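Local coordinates for protein cofilin (Streptomyces griseoflavus, PDB 5IVU) that probably binds actin, as a bacterial relative of the ADF/cofilin proteins that in eukaryotes sever and depolymerise actin filaments, at residues 14-19 against 40-45; 86-91 against 104-109; 118-121 against 127-130. All coordinates share one frame; numbering follows the deposited sequence.

Interaction 1. Residues 14-19 against 40-45; sequences VETYQQ and IAVEKS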
ATOM      1  N   VAL A  14     -10.664  -6.200  -0.214  1.00 42.95           N
ATOM      2  CA  VAL A  14     -10.734  -6.646  -1.613  1.00 45.11           C
ATOM      3  C   VAL A  14     -11.730  -5.795  -2.412  1.00 45.08           C
ATOM      4  O   VAL A  14     -11.462  -5.468  -3.564  1.00 48.18           O
ATOM      5  CB  VAL A  14     -11.049  -8.165  -1.744  1.00 45.25           C
ATOM      6  CG1 VAL A  14     -11.400  -8.545  -3.183  1.00 46.38           C
ATOM      7  CG2 VAL A  14      -9.864  -9.003  -1.285  1.00 43.54           C
ATOM      8  N   GLU A  15     -12.860  -5.441  -1.802  1.00 46.60           N
ATOM      9  CA  GLU A  15     -13.890  -4.627  -2.463  1.00 48.35           C
ATOM     10  C   GLU A  15     -13.354  -3.288  -2.928  1.00 44.66           C
ATOM     11  O   GLU A  15     -13.546  -2.920  -4.083  1.00 43.95           O
ATOM     12  CB  GLU A  15     -15.093  -4.381  -1.541  1.00 53.13           C
ATOM     13  CG  GLU A  15     -16.014  -5.582  -1.361  1.00 57.15           C
ATOM     14  CD  GLU A  15     -17.109  -5.353  -0.322  1.00 61.02           C
ATOM     15  OE1 GLU A  15     -17.360  -4.190   0.070  1.00 66.58           O
ATOM     16  OE2 GLU A  15     -17.723  -6.347   0.110  1.00 62.50           O
ATOM     17  N   THR A  16     -12.685  -2.570  -2.025  1.00 41.30           N
ATOM     18  CA  THR A  16     -12.122  -1.250  -2.341  1.00 38.66           C
ATOM     19  C   THR A  16     -10.996  -1.359  -3.367  1.00 36.06           C
ATOM     20  O   THR A  16     -10.829  -0.477  -4.208  1.00 36.95           O
ATOM     21  CB  THR A  16     -11.592  -0.531  -1.084  1.00 38.32           C
ATOM     22  OG1 THR A  16     -12.553  -0.631  -0.035  1.00 39.36           O
ATOM     23  CG2 THR A  16     -11.339   0.943  -1.358  1.00 39.29           C
ATOM     24  N   TYR A  17     -10.209  -2.421  -3.265  1.00 35.47           N
ATOM     25  CA  TYR A  17      -9.151  -2.710  -4.225  1.00 34.98           C
ATOM     26  C   TYR A  17      -9.738  -2.980  -5.605  1.00 36.27           C
ATOM     27  O   TYR A  17      -9.202  -2.485  -6.604  1.00 35.66           O
ATOM     28  CB  TYR A  17      -8.309  -3.901  -3.761  1.00 34.31           C
ATOM     29  CG  TYR A  17      -7.291  -4.347  -4.787  1.00 36.53           C
ATOM     30  CD1 TYR A  17      -6.225  -3.515  -5.160  1.00 36.23           C
ATOM     31  CD2 TYR A  17      -7.381  -5.606  -5.388  1.00 36.74           C
ATOM     32  CE1 TYR A  17      -5.288  -3.932  -6.101  1.00 36.78           C
ATOM     33  CE2 TYR A  17      -6.441  -6.024  -6.319  1.00 36.49           C
ATOM     34  CZ  TYR A  17      -5.402  -5.179  -6.669  1.00 35.89           C
ATOM     35  OH  TYR A  17      -4.473  -5.571  -7.589  1.00 37.73           O
ATOM     36  N   GLN A  18     -10.822  -3.761  -5.660  1.00 35.78           N
ATOM     37  CA  GLN A  18     -11.523  -3.992  -6.917  1.00 38.09           C
ATOM     38  C   GLN A  18     -12.049  -2.681  -7.487  1.00 39.40           C
ATOM     39  O   GLN A  18     -11.965  -2.469  -8.692  1.00 43.06           O
ATOM     40  CB  GLN A  18     -12.659  -5.008  -6.774  1.00 38.92           C
ATOM     41  CG  GLN A  18     -12.212  -6.429  -6.538  1.00 39.90           C
ATOM     42  CD  GLN A  18     -13.362  -7.406  -6.277  1.00 40.70           C
ATOM     43  OE1 GLN A  18     -14.424  -7.044  -5.759  1.00 45.06           O
ATOM     44  NE2 GLN A  18     -13.151  -8.656  -6.647  1.00 40.77           N
ATOM     45  N   GLN A  19     -12.540  -1.790  -6.629  1.00 39.15           N
ATOM     46  CA  GLN A  19     -12.968  -0.451  -7.057  1.00 42.05           C
ATOM     47  C   GLN A  19     -11.800   0.386  -7.626  1.00 41.12           C
ATOM     48  O   GLN A  19     -11.934   1.034  -8.670  1.00 38.55           O
ATOM     49  CB  GLN A  19     -13.632   0.290  -5.901  1.00 46.02           C
ATOM     50  CG  GLN A  19     -14.445   1.503  -6.332  1.00 51.82           C
ATOM     51  CD  GLN A  19     -14.751   2.462  -5.188  1.00 57.70           C
ATOM     52  OE1 GLN A  19     -15.052   3.640  -5.421  1.00 59.59           O
ATOM     53  NE2 GLN A  19     -14.664   1.968  -3.946  1.00 57.76           N
ATOM     54  N   ILE A  40      -7.272  -6.866   9.512  1.00 47.43           N
ATOM     55  CA  ILE A  40      -6.713  -5.950   8.522  1.00 42.88           C
ATOM     56  C   ILE A  40      -7.883  -5.184   7.892  1.00 41.53           C
ATOM     57  O   ILE A  40      -8.872  -5.787   7.477  1.00 44.36           O
ATOM     58  CB  ILE A  40      -5.925  -6.692   7.424  1.00 41.37           C
ATOM     59  CG1 ILE A  40      -4.779  -7.519   8.032  1.00 41.53           C
ATOM     60  CG2 ILE A  40      -5.368  -5.699   6.400  1.00 40.46           C
ATOM     61  CD1 ILE A  40      -4.233  -8.597   7.115  1.00 42.79           C
ATOM     62  N   ALA A  41      -7.757  -3.863   7.822  1.00 39.54           N
ATOM     63  CA  ALA A  41      -8.840  -2.983   7.396  1.00 38.77           C
ATOM     64  C   ALA A  41      -8.300  -1.863   6.529  1.00 39.47           C
ATOM     65  O   ALA A  41      -7.088  -1.616   6.514  1.00 39.41           O
ATOM     66  CB  ALA A  41      -9.550  -2.395   8.615  1.00 37.41           C
ATOM     67  N   VAL A  42      -9.215  -1.184   5.829  1.00 38.38           N
ATOM     68  CA  VAL A  42      -8.899  -0.006   5.029  1.00 38.91           C
ATOM     69  C   VAL A  42      -8.829   1.176   5.968  1.00 38.02           C
ATOM     70  O   VAL A  42      -9.827   1.514   6.577  1.00 38.00           O
ATOM     71  CB  VAL A  42      -9.980   0.275   3.953  1.00 39.28           C
ATOM     72  CG1 VAL A  42      -9.693   1.577   3.198  1.00 38.69           C
ATOM     73  CG2 VAL A  42     -10.086  -0.899   2.982  1.00 40.32           C
ATOM     74  N   GLU A  43      -7.650   1.782   6.104  1.00 38.38           N
ATOM     75  CA  GLU A  43      -7.522   3.044   6.836  1.00 38.29           C
ATOM     76  C   GLU A  43      -8.083   4.175   5.996  1.00 38.88           C
ATOM     77  O   GLU A  43      -8.806   5.030   6.507  1.00 39.25           O
ATOM     78  CB  GLU A  43      -6.066   3.353   7.203  1.00 38.71           C
ATOM     79  CG  GLU A  43      -5.936   4.513   8.203  1.00 38.91           C
ATOM     80  CD  GLU A  43      -4.512   4.978   8.440  1.00 37.23           C
ATOM     81  OE1 GLU A  43      -3.639   4.744   7.589  1.00 40.17           O
ATOM     82  OE2 GLU A  43      -4.257   5.594   9.485  1.00 37.81           O
ATOM     83  N   LYS A  44      -7.718   4.203   4.719  1.00 40.81           N
ATOM     84  CA  LYS A  44      -8.313   5.160   3.797  1.00 42.65           C
ATOM     85  C   LYS A  44      -8.105   4.893   2.313  1.00 41.91           C
ATOM     86  O   LYS A  44      -7.276   4.089   1.906  1.00 43.26           O
ATOM     87  CB  LYS A  44      -7.880   6.594   4.102  1.00 43.86           C
ATOM     88  CG  LYS A  44      -6.406   6.883   4.321  1.00 45.38           C
ATOM     89  CD  LYS A  44      -6.131   8.417   4.443  1.00 48.71           C
ATOM     90  CE  LYS A  44      -6.762   9.323   3.356  1.00 49.60           C
ATOM     91  NZ  LYS A  44      -6.353  10.763   3.403  1.00 48.23           N
ATOM     92  N   SER A  45      -8.916   5.595   1.529  1.00 41.95           N
ATOM     93  CA  SER A  45      -8.823   5.650   0.079  1.00 42.15           C
ATOM     94  C   SER A  45      -8.611   7.099  -0.342  1.00 41.75           C
ATOM     95  O   SER A  45      -8.914   8.032   0.402  1.00 40.75           O
ATOM     96  CB  SER A  45     -10.116   5.142  -0.546  1.00 42.01           C
ATOM     97  OG  SER A  45     -10.457   3.874  -0.029  1.00 45.37           O
TER

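Interaction 2. Residues 86-91 against 104-109; sequences FVSWAP and SSKDIL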
ATOM      1  N   PHE A  86       1.999  -2.776  -4.753  1.00 28.84           N
ATOM      2  CA  PHE A  86       1.860  -3.065  -3.324  1.00 27.70           C
ATOM      3  C   PHE A  86       3.079  -2.542  -2.583  1.00 27.86           C
ATOM      4  O   PHE A  86       4.204  -2.726  -3.032  1.00 27.54           O
ATOM      5  CB  PHE A  86       1.723  -4.566  -3.097  1.00 28.25           C
ATOM      6  CG  PHE A  86       1.321  -4.934  -1.700  1.00 28.20           C
ATOM      7  CD1 PHE A  86      -0.015  -4.943  -1.327  1.00 28.58           C
ATOM      8  CD2 PHE A  86       2.277  -5.282  -0.760  1.00 28.80           C
ATOM      9  CE1 PHE A  86      -0.393  -5.296  -0.040  1.00 28.82           C
ATOM     10  CE2 PHE A  86       1.911  -5.633   0.528  1.00 29.38           C
ATOM     11  CZ  PHE A  86       0.571  -5.640   0.890  1.00 29.54           C
ATOM     12  N   VAL A  87       2.840  -1.881  -1.459  1.00 27.63           N
ATOM     13  CA  VAL A  87       3.872  -1.220  -0.684  1.00 28.30           C
ATOM     14  C   VAL A  87       3.770  -1.741   0.741  1.00 29.88           C
ATOM     15  O   VAL A  87       2.729  -1.583   1.369  1.00 31.57           O
ATOM     16  CB  VAL A  87       3.656   0.317  -0.661  1.00 28.82           C
ATOM     17  CG1 VAL A  87       4.655   1.013   0.265  1.00 27.85           C
ATOM     18  CG2 VAL A  87       3.755   0.890  -2.068  1.00 30.23           C
ATOM     19  N   SER A  88       4.834  -2.362   1.241  1.00 30.18           N
ATOM     20  CA  SER A  88       4.956  -2.634   2.664  1.00 31.79           C
ATOM     21  C   SER A  88       5.752  -1.484   3.274  1.00 32.47           C
ATOM     22  O   SER A  88       6.927  -1.309   2.958  1.00 33.09           O
ATOM     23  CB  SER A  88       5.659  -3.958   2.914  1.00 31.54           C
ATOM     24  OG  SER A  88       4.924  -5.014   2.342  1.00 31.81           O
ATOM     25  N   TRP A  89       5.092  -0.683   4.108  1.00 33.55           N
ATOM     26  CA  TRP A  89       5.723   0.452   4.759  1.00 34.73           C
ATOM     27  C   TRP A  89       6.130   0.007   6.157  1.00 35.66           C
ATOM     28  O   TRP A  89       5.291  -0.380   6.966  1.00 37.84           O
ATOM     29  CB  TRP A  89       4.764   1.642   4.786  1.00 35.14           C
ATOM     30  CG  TRP A  89       5.279   2.869   5.460  1.00 36.48           C
ATOM     31  CD1 TRP A  89       4.717   3.510   6.520  1.00 37.48           C
ATOM     32  CD2 TRP A  89       6.455   3.606   5.120  1.00 38.19           C
ATOM     33  NE1 TRP A  89       5.471   4.599   6.872  1.00 37.12           N
ATOM     34  CE2 TRP A  89       6.544   4.684   6.026  1.00 38.35           C
ATOM     35  CE3 TRP A  89       7.446   3.460   4.135  1.00 39.22           C
ATOM     36  CZ2 TRP A  89       7.575   5.620   5.975  1.00 38.22           C
ATOM     37  CZ3 TRP A  89       8.477   4.389   4.087  1.00 39.29           C
ATOM     38  CH2 TRP A  89       8.530   5.459   5.001  1.00 39.61           C
ATOM     39  N   ALA A  90       7.433   0.042   6.421  1.00 37.20           N
ATOM     40  CA  ALA A  90       8.000  -0.450   7.674  1.00 37.36           C
ATOM     41  C   ALA A  90       9.162   0.457   8.064  1.00 37.39           C
ATOM     42  O   ALA A  90      10.326   0.056   7.964  1.00 42.39           O
ATOM     43  CB  ALA A  90       8.453  -1.896   7.508  1.00 36.06           C
ATOM     44  N   PRO A  91       8.848   1.684   8.504  1.00 38.67           N
ATOM     45  CA  PRO A  91       9.891   2.657   8.801  1.00 41.95           C
ATOM     46  C   PRO A  91      10.660   2.295  10.062  1.00 43.55           C
ATOM     47  O   PRO A  91      10.071   1.732  10.994  1.00 45.63           O
ATOM     48  CB  PRO A  91       9.103   3.962   8.995  1.00 41.67           C
ATOM     49  CG  PRO A  91       7.783   3.525   9.513  1.00 39.27           C
ATOM     50  CD  PRO A  91       7.511   2.215   8.830  1.00 39.86           C
ATOM     51  N   SER A 104       3.987 -10.546   9.907  1.00 42.14           N
ATOM     52  CA  SER A 104       3.309 -11.850   9.997  1.00 45.42           C
ATOM     53  C   SER A 104       1.871 -11.858   9.437  1.00 46.46           C
ATOM     54  O   SER A 104       1.312 -12.926   9.216  1.00 48.42           O
ATOM     55  CB  SER A 104       3.339 -12.392  11.439  1.00 45.24           C
ATOM     56  OG  SER A 104       2.817 -11.468  12.371  1.00 45.38           O
ATOM     57  N   SER A 105       1.275 -10.685   9.229  1.00 46.45           N
ATOM     58  CA  SER A 105      -0.029 -10.578   8.568  1.00 45.56           C
ATOM     59  C   SER A 105       0.036 -10.181   7.081  1.00 46.64           C
ATOM     60  O   SER A 105      -0.957 -10.331   6.378  1.00 47.69           O
ATOM     61  CB  SER A 105      -0.914  -9.597   9.334  1.00 46.50           C
ATOM     62  OG  SER A 105      -1.279 -10.155  10.585  1.00 47.75           O
ATOM     63  N   LYS A 106       1.175  -9.665   6.608  1.00 46.12           N
ATOM     64  CA  LYS A 106       1.300  -9.140   5.232  1.00 48.98           C
ATOM     65  C   LYS A 106       0.681 -10.045   4.170  1.00 50.16           C
ATOM     66  O   LYS A 106      -0.205  -9.622   3.436  1.00 48.47           O
ATOM     67  CB  LYS A 106       2.771  -8.895   4.867  1.00 49.32           C
ATOM     68  CG  LYS A 106       2.967  -8.104   3.579  1.00 51.37           C
ATOM     69  CD  LYS A 106       4.308  -8.389   2.921  1.00 52.56           C
ATOM     70  CE  LYS A 106       4.262  -9.603   2.008  1.00 55.16           C
ATOM     71  NZ  LYS A 106       5.306  -9.528   0.944  1.00 56.82           N
ATOM     72  N   ASP A 107       1.152 -11.290   4.123  1.00 53.89           N
ATOM     73  CA  ASP A 107       0.785 -12.248   3.069  1.00 56.68           C
ATOM     74  C   ASP A 107      -0.701 -12.553   3.002  1.00 55.43           C
ATOM     75  O   ASP A 107      -1.195 -12.894   1.934  1.00 61.64           O
ATOM     76  CB  ASP A 107       1.560 -13.560   3.222  1.00 60.21           C
ATOM     77  CG  ASP A 107       3.039 -13.398   2.917  1.00 65.69           C
ATOM     78  OD1 ASP A 107       3.374 -13.107   1.754  1.00 67.57           O
ATOM     79  OD2 ASP A 107       3.864 -13.541   3.848  1.00 69.15           O
ATOM     80  N   ILE A 108      -1.404 -12.433   4.129  1.00 50.39           N
ATOM     81  CA  ILE A 108      -2.860 -12.577   4.155  1.00 49.01           C
ATOM     82  C   ILE A 108      -3.486 -11.553   3.206  1.00 48.42           C
ATOM     83  O   ILE A 108      -4.206 -11.922   2.280  1.00 52.46           O
ATOM     84  CB  ILE A 108      -3.449 -12.376   5.570  1.00 49.14           C
ATOM     85  CG1 ILE A 108      -2.956 -13.465   6.535  1.00 48.57           C
ATOM     86  CG2 ILE A 108      -4.975 -12.384   5.519  1.00 50.15           C
ATOM     87  CD1 ILE A 108      -3.247 -13.178   7.999  1.00 47.49           C
ATOM     88  N   LEU A 109      -3.161 -10.280   3.423  1.00 46.74           N
ATOM     89  CA  LEU A 109      -3.617  -9.185   2.561  1.00 43.63           C
ATOM     90  C   LEU A 109      -3.074  -9.302   1.136  1.00 42.48           C
ATOM     91  O   LEU A 109      -3.824  -9.155   0.178  1.00 41.35           O
ATOM     92  CB  LEU A 109      -3.241  -7.818   3.166  1.00 43.47           C
ATOM     93  CG  LEU A 109      -3.434  -6.533   2.339  1.00 44.54           C
ATOM     94  CD1 LEU A 109      -4.858  -6.373   1.807  1.00 44.26           C
ATOM     95  CD2 LEU A 109      -3.042  -5.316   3.164  1.00 44.17           C
TER

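Interaction 3. Residues 118-121 against 127-130; sequences VEIQ and EVAH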
ATOM      1  N   VAL A 118       3.829  -4.776  -9.209  1.00 45.04           N
ATOM      2  CA  VAL A 118       5.089  -4.531  -8.490  1.00 45.40           C
ATOM      3  C   VAL A 118       4.897  -4.486  -6.974  1.00 43.33           C
ATOM      4  O   VAL A 118       3.838  -4.123  -6.481  1.00 39.48           O
ATOM      5  CB  VAL A 118       5.809  -3.229  -8.936  1.00 48.92           C
ATOM      6  CG1 VAL A 118       6.528  -3.409 -10.272  1.00 54.12           C
ATOM      7  CG2 VAL A 118       4.840  -2.076  -9.025  1.00 50.66           C
ATOM      8  N   GLU A 119       5.955  -4.860  -6.256  1.00 42.36           N
ATOM      9  CA  GLU A 119       6.004  -4.801  -4.805  1.00 41.29           C
ATOM     10  C   GLU A 119       7.176  -3.940  -4.353  1.00 41.33           C
ATOM     11  O   GLU A 119       8.261  -3.994  -4.929  1.00 39.23           O
ATOM     12  CB  GLU A 119       6.188  -6.189  -4.211  1.00 40.75           C
ATOM     13  CG  GLU A 119       5.058  -7.153  -4.506  1.00 40.94           C
ATOM     14  CD  GLU A 119       5.390  -8.551  -4.046  1.00 40.44           C
ATOM     15  OE1 GLU A 119       6.358  -9.125  -4.596  1.00 37.36           O
ATOM     16  OE2 GLU A 119       4.697  -9.051  -3.126  1.00 42.12           O
ATOM     17  N   ILE A 120       6.932  -3.169  -3.302  1.00 42.63           N
ATOM     18  CA  ILE A 120       7.925  -2.310  -2.704  1.00 46.76           C
ATOM     19  C   ILE A 120       7.937  -2.610  -1.202  1.00 48.14           C
ATOM     20  O   ILE A 120       6.889  -2.708  -0.577  1.00 46.84           O
ATOM     21  CB  ILE A 120       7.598  -0.809  -2.928  1.00 46.61           C
ATOM     22  CG1 ILE A 120       7.352  -0.482  -4.411  1.00 47.28           C
ATOM     23  CG2 ILE A 120       8.719   0.076  -2.396  1.00 47.95           C
ATOM     24  CD1 ILE A 120       8.587  -0.513  -5.288  1.00 47.83           C
ATOM     25  N   GLN A 121       9.132  -2.781  -0.649  1.00 50.90           N
ATOM     26  CA  GLN A 121       9.347  -2.834   0.784  1.00 53.00           C
ATOM     27  C   GLN A 121      10.063  -1.529   1.099  1.00 51.17           C
ATOM     28  O   GLN A 121      11.119  -1.254   0.535  1.00 58.13           O
ATOM     29  CB  GLN A 121      10.200  -4.054   1.132  1.00 55.86           C
ATOM     30  CG  GLN A 121      10.409  -4.309   2.628  1.00 61.78           C
ATOM     31  CD  GLN A 121       9.208  -4.943   3.337  1.00 63.46           C
ATOM     32  OE1 GLN A 121       8.528  -5.816   2.791  1.00 61.31           O
ATOM     33  NE2 GLN A 121       8.966  -4.518   4.578  1.00 64.90           N
ATOM     34  N   GLU A 127      12.971   5.311  -0.101  1.00 44.11           N
ATOM     35  CA  GLU A 127      12.602   4.033  -0.705  1.00 43.46           C
ATOM     36  C   GLU A 127      11.181   3.998  -1.291  1.00 39.93           C
ATOM     37  O   GLU A 127      10.878   3.121  -2.085  1.00 39.59           O
ATOM     38  CB  GLU A 127      12.832   2.897   0.297  1.00 45.01           C
ATOM     39  CG  GLU A 127      14.314   2.737   0.600  1.00 49.48           C
ATOM     40  CD  GLU A 127      14.632   1.712   1.674  1.00 54.65           C
ATOM     41  OE1 GLU A 127      13.711   1.193   2.332  1.00 54.82           O
ATOM     42  OE2 GLU A 127      15.835   1.451   1.885  1.00 59.01           O
ATOM     43  N   VAL A 128      10.334   4.950  -0.909  1.00 39.36           N
ATOM     44  CA  VAL A 128       8.991   5.109  -1.496  1.00 39.00           C
ATOM     45  C   VAL A 128       8.822   6.420  -2.278  1.00 40.22           C
ATOM     46  O   VAL A 128       7.710   6.747  -2.692  1.00 42.60           O
ATOM     47  CB  VAL A 128       7.873   4.970  -0.428  1.00 37.40           C
ATOM     48  CG1 VAL A 128       7.868   3.552   0.134  1.00 37.13           C
ATOM     49  CG2 VAL A 128       8.025   5.994   0.702  1.00 36.88           C
ATOM     50  N   ALA A 129       9.915   7.158  -2.489  1.00 40.55           N
ATOM     51  CA  ALA A 129       9.906   8.370  -3.324  1.00 42.13           C
ATOM     52  C   ALA A 129       9.534   8.006  -4.747  1.00 43.35           C
ATOM     53  O   ALA A 129       9.892   6.924  -5.215  1.00 41.79           O
ATOM     54  CB  ALA A 129      11.274   9.036  -3.321  1.00 42.35           C
ATOM     55  N   HIS A 130       8.829   8.915  -5.424  1.00 44.99           N
ATOM     56  CA  HIS A 130       8.186   8.605  -6.697  1.00 46.98           C
ATOM     57  C   HIS A 130       9.176   8.048  -7.709  1.00 47.47           C
ATOM     58  O   HIS A 130       8.919   7.004  -8.306  1.00 47.99           O
ATOM     59  CB  HIS A 130       7.448   9.830  -7.265  1.00 49.46           C
ATOM     60  CG  HIS A 130       6.373   9.490  -8.255  1.00 53.25           C
ATOM     61  ND1 HIS A 130       5.855  10.416  -9.134  1.00 55.66           N
ATOM     62  CD2 HIS A 130       5.713   8.333  -8.501  1.00 56.97           C
ATOM     63  CE1 HIS A 130       4.921   9.847  -9.875  1.00 56.51           C
ATOM     64  NE2 HIS A 130       4.820   8.581  -9.518  1.00 58.50           N
TER

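Interaction 1. Residues 14-19 against 40-45
T16 is the residue of helix 14-19 that reaches strand 40-45, and it divides its two branches between V42 and S45. Its methyl points at the serine, with T16 CG2 3.3 Å from S45 OG, while the hydroxyl oxygen approaches one valine methyl, T16 OG1 being 3.9 Å from V42 CG2, the two side chains crossing at a slant. The threonine torsion explains this split: CG2 is anti to the backbone N and OG1 sits beside that N (chi1 -46°), turned back along its own helix toward A12 O, to which it is hydrogen-bonded. On the strand, V42 extends CG2 toward the helix. S45 carries OG beside its own N (chi1 -52°), which brings the oxygen up to the threonine methyl.

V42 and S45 are three residues apart, a spacing that in a regular strand would put them on opposite sides. A classic beta bulge, with E43 and K44 both facing I30 of strand 28-33, shifts the phase so that both turn to the helix. E43 and K44 have salt-bridge partners elsewhere, R64 and D57. L26 and I29 also touch T16, adding to its apolar surroundings.

With the threonine hydroxyl used inside its own helix, this face is a light junction: methyl against serine oxygen and hydroxyl against valine methyl. Segment 14-19 therefore meets strand 39-46 here through van der Waals contact.

Interaction 2. Residues 86-91 against 104-109
The beta-alpha-beta unit formed by strand 81-89, helix 96-112 and strand 118-122 is held together here, where F86 and S88 of the first strand meet K106 and L109 of the helix. The short segments run nearly antiparallel, at 165°, with their axes 10.9 Å apart, so side chains alone bridge the gap. F86 is sent across it by its torsion: CG is anti to the backbone N (chi1 -169°), which carries the ring out to the helix. L109 comes to the edge of that ring, near its plane, with L109 CG 4.1 Å from F86 CE1 and CD2 close behind. On the other side of the ring tip, K106 CG lies 4.1 Å from F86 CE2, approaching obliquely.

K106 uses its aliphatic stem. Its CD packs 3.5 Å from S88 OG, and the bend that follows at chi3 (86°) carries CE and NZ away from the serine oxygen. The lysine side chain also touches E119 of strand 118-122. W65 of strand 64-72 packs against S88, K106 and L109, and V67, L113 and I116 also touch the phenylalanine.

The helix is kinked here, since the N atoms of D107 and I108 lack bonds to the preceding turn; I108 N makes a weak one to S105 O instead. In ADF-family relatives this long helix belongs to the actin-binding surface. Chemically the contact is a greasy one: the lysine lends its methylenes to the core, and its charged end can stay outside the apolar layer formed by F86 and L109.

Interaction 3. Residues 118-121 against 127-130
I120 CG2 is the atom that meets the loop 127-130. It lies 3.7 Å from E127 O and 4.4 Å from V128 CG1, so one methyl covers a backbone carbonyl and brushes a valine. A chi1 of -52° sets CG1 beside the backbone N and CG2 anti to it, and CG2 leads toward the loop. E127 lies beside Q121, the next residue of the strand: its chain is extended beyond CG, and OE1 comes to 4.0 Å from Q121 O. These are a carboxylate and a carbonyl oxygen, in van der Waals proximity only, and the approach is loose packing.

What places the carboxylate lies in the turn between the segments. E127 OE1 is hydrogen-bonded to T123 OG1, and E127 N is hydrogen-bonded to D124 OD1, so the glutamate is gripped at both its backbone and its side-chain end. One residue on, V128 O bonds Y51 OH, and the V128 side chain packs on L58 and on W89, whose ring in turn meets F125. H130 stacks its ring on Y51.

I120 also packs on T85, while its backbone pairs with F86 and S88 of the neighbouring parallel strand 81-89. A129 is at the N-cap position, where the loop gives way to helix 130-136. The contact lays the loop that leads into this helix against strand 118-122, the outermost strand at its end of the sheet, with helix 51-57 lending Y51 to the same side.

In the fold
Following the chain, interaction 1 closes first, when strand 39-46 returns to helix 11-21 after strand 28-33. Interaction 2 then closes a loop of twelve residues, folding helix 96-112 over strand 81-89, and interaction 3 closes the short turn after strand 118-122. The three follow in series, none nested in or crossing another, yet all reach one mixed sheet. Interactions 1 and 2 touch where I40 packs against S105, I108 and L109. Interactions 2 and 3 meet because strands 81-89 and 118-122 are neighbours in the sheet. Interactions 1 and 3 stay about 8 Å apart at their nearest atoms, on opposite sides of the chain's centre.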